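Local coordinates for protein Lys-gingipain catalytic subunit (Porphyromonas gingivalis, PDB 6I9A) that cleaves proteins after lysine as a secreted, calcium-binding cysteine endopeptidase and may act as a virulence factor in periodontal disease, at residues Glu219-Lys233 against Pro259-Lys271. Sequence-based numbering, arbitrary orientation.
Sequences ETAWADPLLTTSQLK and PCFGEVITRVKEK. With CA (calcium ion), chain H.
F261 N, in the first turn of helix 261-267, donates to E219 O across 2.8 Å and so ties that helix to the loop leading into the β-hairpin of strands 221-223 and 226-228. The contact, within the C25 peptidase catalytic domain, shows one aromatic side chain joining its helix to a β-hairpin and to the short helix 229-232 that follows it. With CG anti to the backbone N (chi1 -179°), the F261 ring is sandwiched between two residues of 219-233. Over one face lies the indole of W222 in an offset face-to-face stack, the five-membered ring 4.2 Å between centroids and the planes 28° apart; W222 NE1 is hydrogen-bonded to Y276 OH, which helps fix the indole. Methyl CD1 of L232 covers the opposite face in a CH-pi contact, 4.0 Å from the centroid, while T220 O and L227 O lie at the ring's edge. The same methyl also packs on I265 CB and V264 CG1. Farther out, T229 CG2 meets V264 CG2 at 3.6 Å, and the extended K233 chain crosses V268 CG1 with CG and V264 CG1 with CE.

The N-terminus of helix 261-267 is closed by a capping box in which C260 N donates to the anti lone pair of E263 OE1 and E263 N returns a weak bond to C260 SG. Both carboxylate oxygens of E263 chelate a calcium ion, which D85 and the backbone O of F254 also bind, so OE1 serves cap and metal at once. At the far end, one water donates to K233 O while accepting from K271 NZ.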
loop_
_atom_site.group_PDB
_atom_site.type_symbol
_atom_site.label_atom_id
_atom_site.label_comp_id
_atom_site.label_asym_id
_atom_site.label_seq_id
_atom_site.Cartn_x
_atom_site.Cartn_y
_atom_site.Cartn_z
ATOM N N GLU A 219 17.409 10.277 -6.602
ATOM C CA GLU A 219 16.712 10.480 -5.319
ATOM C C GLU A 219 15.507 11.356 -5.474
ATOM O O GLU A 219 14.580 11.243 -4.676
ATOM C CB GLU A 219 17.641 11.183 -4.309
ATOM C CG GLU A 219 18.964 10.434 -4.030
ATOM C CD GLU A 219 20.158 10.806 -4.922
ATOM O OE1 GLU A 219 19.945 11.374 -6.020
ATOM O OE2 GLU A 219 21.308 10.512 -4.518
ATOM N N THR A 220 15.511 12.227 -6.497
ATOM C CA THR A 220 14.458 13.235 -6.648
ATOM C C THR A 220 13.782 13.193 -8.002
ATOM O O THR A 220 13.100 14.161 -8.375
ATOM C CB THR A 220 15.041 14.648 -6.374
ATOM O OG1 THR A 220 16.114 14.883 -7.294
ATOM C CG2 THR A 220 15.504 14.810 -4.948
ATOM N N ALA A 221 13.908 12.080 -8.750
ATOM C CA ALA A 221 13.299 12.040 -10.066
ATOM C C ALA A 221 13.154 10.641 -10.589
ATOM O O ALA A 221 13.990 9.757 -10.355
ATOM C CB ALA A 221 14.138 12.841 -11.100
ATOM N N TRP A 222 12.143 10.467 -11.445
ATOM C CA TRP A 222 12.146 9.445 -12.489
ATOM C C TRP A 222 13.008 10.094 -13.579
ATOM O O TRP A 222 12.697 11.200 -14.033
ATOM C CB TRP A 222 10.734 9.104 -12.972
ATOM C CG TRP A 222 9.925 8.387 -11.944
ATOM C CD1 TRP A 222 10.371 7.760 -10.813
ATOM C CD2 TRP A 222 8.535 8.083 -12.049
ATOM N NE1 TRP A 222 9.329 7.115 -10.194
ATOM C CE2 TRP A 222 8.186 7.301 -10.933
ATOM C CE3 TRP A 222 7.529 8.430 -12.974
ATOM C CZ2 TRP A 222 6.896 6.761 -10.754
ATOM C CZ3 TRP A 222 6.235 7.951 -12.759
ATOM C CH2 TRP A 222 5.928 7.134 -11.655
ATOM N N ALA A 223 14.125 9.484 -13.971
ATOM C CA ALA A 223 15.145 10.242 -14.689
ATOM C C ALA A 223 14.919 10.426 -16.184
ATOM O O ALA A 223 15.364 11.461 -16.723
ATOM C CB ALA A 223 16.514 9.623 -14.457
ATOM N N ASP A 224 14.327 9.457 -16.867
ATOM C CA ASP A 224 14.195 9.611 -18.341
ATOM C C ASP A 224 13.148 8.626 -18.857
ATOM O O ASP A 224 13.415 7.414 -18.920
ATOM C CB ASP A 224 15.547 9.329 -19.027
ATOM C CG ASP A 224 15.541 9.647 -20.499
ATOM O OD1 ASP A 224 14.469 9.883 -21.048
ATOM O OD2 ASP A 224 16.642 9.609 -21.124
ATOM N N PRO A 225 11.950 9.097 -19.193
ATOM C CA PRO A 225 11.565 10.511 -19.273
ATOM C C PRO A 225 11.550 11.172 -17.899
ATOM O O PRO A 225 11.147 10.566 -16.897
ATOM C CB PRO A 225 10.167 10.467 -19.888
ATOM C CG PRO A 225 9.644 9.070 -19.580
ATOM C CD PRO A 225 10.888 8.222 -19.699
ATOM N N LEU A 226 11.982 12.420 -17.845
ATOM C CA LEU A 226 12.221 13.103 -16.616
ATOM C C LEU A 226 10.957 13.627 -15.943
ATOM O O LEU A 226 10.142 14.365 -16.535
ATOM C CB LEU A 226 13.164 14.297 -16.901
ATOM C CG LEU A 226 13.583 15.149 -15.688
ATOM C CD1 LEU A 226 14.491 14.337 -14.727
ATOM C CD2 LEU A 226 14.344 16.406 -16.138
ATOM N N LEU A 227 10.837 13.300 -14.644
ATOM C CA LEU A 227 9.796 13.846 -13.766
ATOM C C LEU A 227 10.470 14.153 -12.464
ATOM O O LEU A 227 10.859 13.236 -11.735
ATOM C CB LEU A 227 8.657 12.859 -13.573
ATOM C CG LEU A 227 7.489 13.329 -12.698
ATOM C CD1 LEU A 227 6.747 14.524 -13.313
ATOM C CD2 LEU A 227 6.529 12.171 -12.423
ATOM N N THR A 228 10.656 15.422 -12.178
ATOM C CA THR A 228 11.380 15.816 -10.969
ATOM C C THR A 228 10.447 16.137 -9.797
ATOM O O THR A 228 9.257 16.415 -9.996
ATOM C CB THR A 228 12.242 17.063 -11.224
ATOM O OG1 THR A 228 11.328 18.147 -11.449
ATOM C CG2 THR A 228 13.188 16.889 -12.419
ATOM N N THR A 229 11.030 16.271 -8.592
ATOM C CA THR A 229 10.248 16.719 -7.413
ATOM C C THR A 229 9.657 18.121 -7.661
ATOM O O THR A 229 8.513 18.402 -7.239
ATOM C CB THR A 229 11.107 16.655 -6.135
ATOM O OG1 THR A 229 12.360 17.326 -6.331
ATOM C CG2 THR A 229 11.329 15.229 -5.654
ATOM N N SER A 230 10.390 19.011 -8.347
ATOM C CA SER A 230 9.837 20.334 -8.632
ATOM C C SER A 230 8.584 20.212 -9.520
ATOM O O SER A 230 7.577 20.906 -9.307
ATOM C CB SER A 230 10.895 21.232 -9.272
ATOM O OG SER A 230 11.866 21.550 -8.291
ATOM N N GLN A 231 8.594 19.299 -10.487
ATOM C CA GLN A 231 7.441 19.065 -11.349
ATOM C C GLN A 231 6.282 18.403 -10.582
ATOM O O GLN A 231 5.108 18.720 -10.826
ATOM C CB GLN A 231 7.865 18.205 -12.542
ATOM C CG GLN A 231 8.681 19.042 -13.540
ATOM C CD GLN A 231 9.332 18.220 -14.608
ATOM O OE1 GLN A 231 9.737 17.094 -14.409
ATOM N NE2 GLN A 231 9.521 18.815 -15.778
ATOM N N LEU A 232 6.606 17.550 -9.597
ATOM C CA LEU A 232 5.528 16.965 -8.775
ATOM C C LEU A 232 4.754 18.069 -8.062
ATOM O O LEU A 232 3.530 17.957 -7.910
ATOM C CB LEU A 232 6.097 16.024 -7.726
ATOM C CG LEU A 232 6.788 14.776 -8.268
ATOM C CD1 LEU A 232 7.321 13.937 -7.094
ATOM C CD2 LEU A 232 5.826 13.917 -9.147
ATOM N N LYS A 233 5.447 19.110 -7.616
ATOM C CA LYS A 233 4.788 20.183 -6.870
ATOM C C LYS A 233 3.829 20.997 -7.744
ATOM O O LYS A 233 2.979 21.728 -7.220
ATOM C CB LYS A 233 5.852 21.079 -6.245
ATOM C CG LYS A 233 6.636 20.351 -5.145
ATOM C CD LYS A 233 7.866 21.156 -4.730
ATOM C CE LYS A 233 8.751 20.327 -3.785
ATOM N NZ LYS A 233 9.948 21.118 -3.335
ATOM N N PRO A 259 13.965 16.048 0.644
ATOM C CA PRO A 259 12.894 15.048 0.562
ATOM C C PRO A 259 13.035 14.259 -0.753
ATOM O O PRO A 259 13.266 14.818 -1.845
ATOM C CB PRO A 259 11.603 15.896 0.566
ATOM C CG PRO A 259 12.041 17.123 1.395
ATOM C CD PRO A 259 13.407 17.400 0.850
ATOM N N CYS A 260 12.937 12.938 -0.653
ATOM C CA CYS A 260 13.096 12.151 -1.856
ATOM C C CYS A 260 11.822 12.198 -2.707
ATOM O O CYS A 260 10.767 12.648 -2.249
ATOM C CB CYS A 260 13.507 10.719 -1.518
ATOM S SG CYS A 260 12.206 9.737 -0.688
ATOM N N PHE A 261 11.897 11.687 -3.940
ATOM C CA PHE A 261 10.772 11.663 -4.842
ATOM C C PHE A 261 9.534 11.023 -4.189
ATOM O O PHE A 261 8.418 11.554 -4.313
ATOM C CB PHE A 261 11.210 10.880 -6.101
ATOM C CG PHE A 261 10.169 10.783 -7.169
ATOM C CD1 PHE A 261 9.224 9.751 -7.161
ATOM C CD2 PHE A 261 10.163 11.682 -8.231
ATOM C CE1 PHE A 261 8.283 9.632 -8.181
ATOM C CE2 PHE A 261 9.227 11.559 -9.259
ATOM C CZ PHE A 261 8.315 10.514 -9.249
ATOM N N GLY A 262 9.719 9.870 -3.512
ATOM C CA GLY A 262 8.557 9.207 -2.908
ATOM C C GLY A 262 7.923 10.022 -1.782
ATOM O O GLY A 262 6.706 9.940 -1.559
ATOM N N GLU A 263 8.751 10.796 -1.048
ATOM C CA GLU A 263 8.222 11.664 -0.008
ATOM C C GLU A 263 7.463 12.818 -0.662
ATOM O O GLU A 263 6.378 13.187 -0.238
ATOM C CB GLU A 263 9.362 12.187 0.878
ATOM C CG GLU A 263 9.850 11.112 1.844
ATOM C CD GLU A 263 11.068 11.541 2.645
ATOM O OE1 GLU A 263 12.063 12.019 2.058
ATOM O OE2 GLU A 263 11.055 11.302 3.872
ATOM N N VAL A 264 8.065 13.448 -1.696
ATOM C CA VAL A 264 7.363 14.596 -2.308
ATOM C C VAL A 264 6.050 14.160 -2.933
ATOM O O VAL A 264 5.039 14.869 -2.784
ATOM C CB VAL A 264 8.294 15.282 -3.337
ATOM C CG1 VAL A 264 7.560 16.387 -4.105
ATOM C CG2 VAL A 264 9.508 15.884 -2.626
ATOM N N ILE A 265 6.027 13.034 -3.643
ATOM C CA ILE A 265 4.823 12.678 -4.391
ATOM C C ILE A 265 3.652 12.382 -3.439
ATOM O O ILE A 265 2.495 12.551 -3.847
ATOM C CB ILE A 265 5.108 11.516 -5.375
ATOM C CG1 ILE A 265 4.141 11.561 -6.560
ATOM C CG2 ILE A 265 5.118 10.128 -4.657
ATOM C CD1 ILE A 265 4.585 10.574 -7.693
ATOM N N THR A 266 3.951 11.962 -2.185
ATOM C CA THR A 266 2.896 11.730 -1.219
ATOM C C THR A 266 2.611 12.988 -0.407
ATOM O O THR A 266 1.449 13.214 -0.057
ATOM C CB THR A 266 3.230 10.536 -0.349
ATOM O OG1 THR A 266 4.552 10.657 0.234
ATOM C CG2 THR A 266 3.108 9.254 -1.102
ATOM N N ARG A 267 3.618 13.823 -0.095
ATOM C CA ARG A 267 3.402 15.037 0.725
ATOM C C ARG A 267 2.651 16.142 -0.012
ATOM O O ARG A 267 2.054 16.982 0.659
ATOM C CB ARG A 267 4.744 15.610 1.189
ATOM C CG ARG A 267 5.464 14.743 2.189
ATOM C CD ARG A 267 6.850 15.281 2.424
ATOM N NE ARG A 267 7.487 14.464 3.456
ATOM C CZ ARG A 267 8.639 14.767 4.050
ATOM N NH1 ARG A 267 9.335 15.840 3.665
ATOM N NH2 ARG A 267 9.136 13.965 4.988
ATOM N N VAL A 268 2.715 16.221 -1.350
ATOM C CA VAL A 268 2.135 17.381 -2.036
ATOM C C VAL A 268 0.623 17.445 -1.821
ATOM O O VAL A 268 -0.101 16.434 -1.806
ATOM C CB VAL A 268 2.517 17.408 -3.526
ATOM C CG1 VAL A 268 3.960 17.870 -3.730
ATOM C CG2 VAL A 268 2.255 16.073 -4.225
ATOM N N LYS A 269 0.128 18.702 -1.666
ATOM C CA LYS A 269 -1.255 18.939 -1.290
ATOM C C LYS A 269 -2.215 18.842 -2.467
ATOM O O LYS A 269 -2.018 19.531 -3.466
ATOM C CB LYS A 269 -1.384 20.350 -0.669
ATOM C CG LYS A 269 -2.799 20.592 -0.132
ATOM C CD LYS A 269 -2.863 21.858 0.741
ATOM C CE LYS A 269 -4.157 21.944 1.564
ATOM N NZ LYS A 269 -4.240 20.922 2.696
ATOM N N GLU A 270 -3.258 18.025 -2.341
ATOM C CA GLU A 270 -4.337 17.939 -3.340
ATOM C C GLU A 270 -3.793 17.720 -4.750
ATOM O O GLU A 270 -4.355 18.185 -5.740
ATOM C CB GLU A 270 -5.249 19.194 -3.272
ATOM C CG GLU A 270 -6.015 19.257 -1.939
ATOM C CD GLU A 270 -6.856 20.498 -1.723
ATOM O OE1 GLU A 270 -6.740 21.447 -2.521
ATOM O OE2 GLU A 270 -7.642 20.506 -0.753
ATOM N N LYS A 271 -2.747 16.905 -4.822
ATOM C CA LYS A 271 -2.158 16.479 -6.097
ATOM C C LYS A 271 -1.270 15.285 -5.774
ATOM O O LYS A 271 -1.054 14.962 -4.611
ATOM C CB LYS A 271 -1.413 17.651 -6.756
ATOM C CG LYS A 271 -0.162 18.055 -5.976
ATOM C CD LYS A 271 0.541 19.335 -6.494
ATOM C CE LYS A 271 -0.261 20.614 -6.345
ATOM N NZ LYS A 271 -0.287 21.111 -4.932
HETATM CA CA CA H . 13.221 12.366 4.389
HETATM O O HOH W 1 2.443 21.849 -4.502
HETATM O O HOH W 2 15.001 12.759 5.997
HETATM O O HOH W 3 14.949 12.595 2.667
HETATM O O HOH W 4 13.279 14.674 3.879
#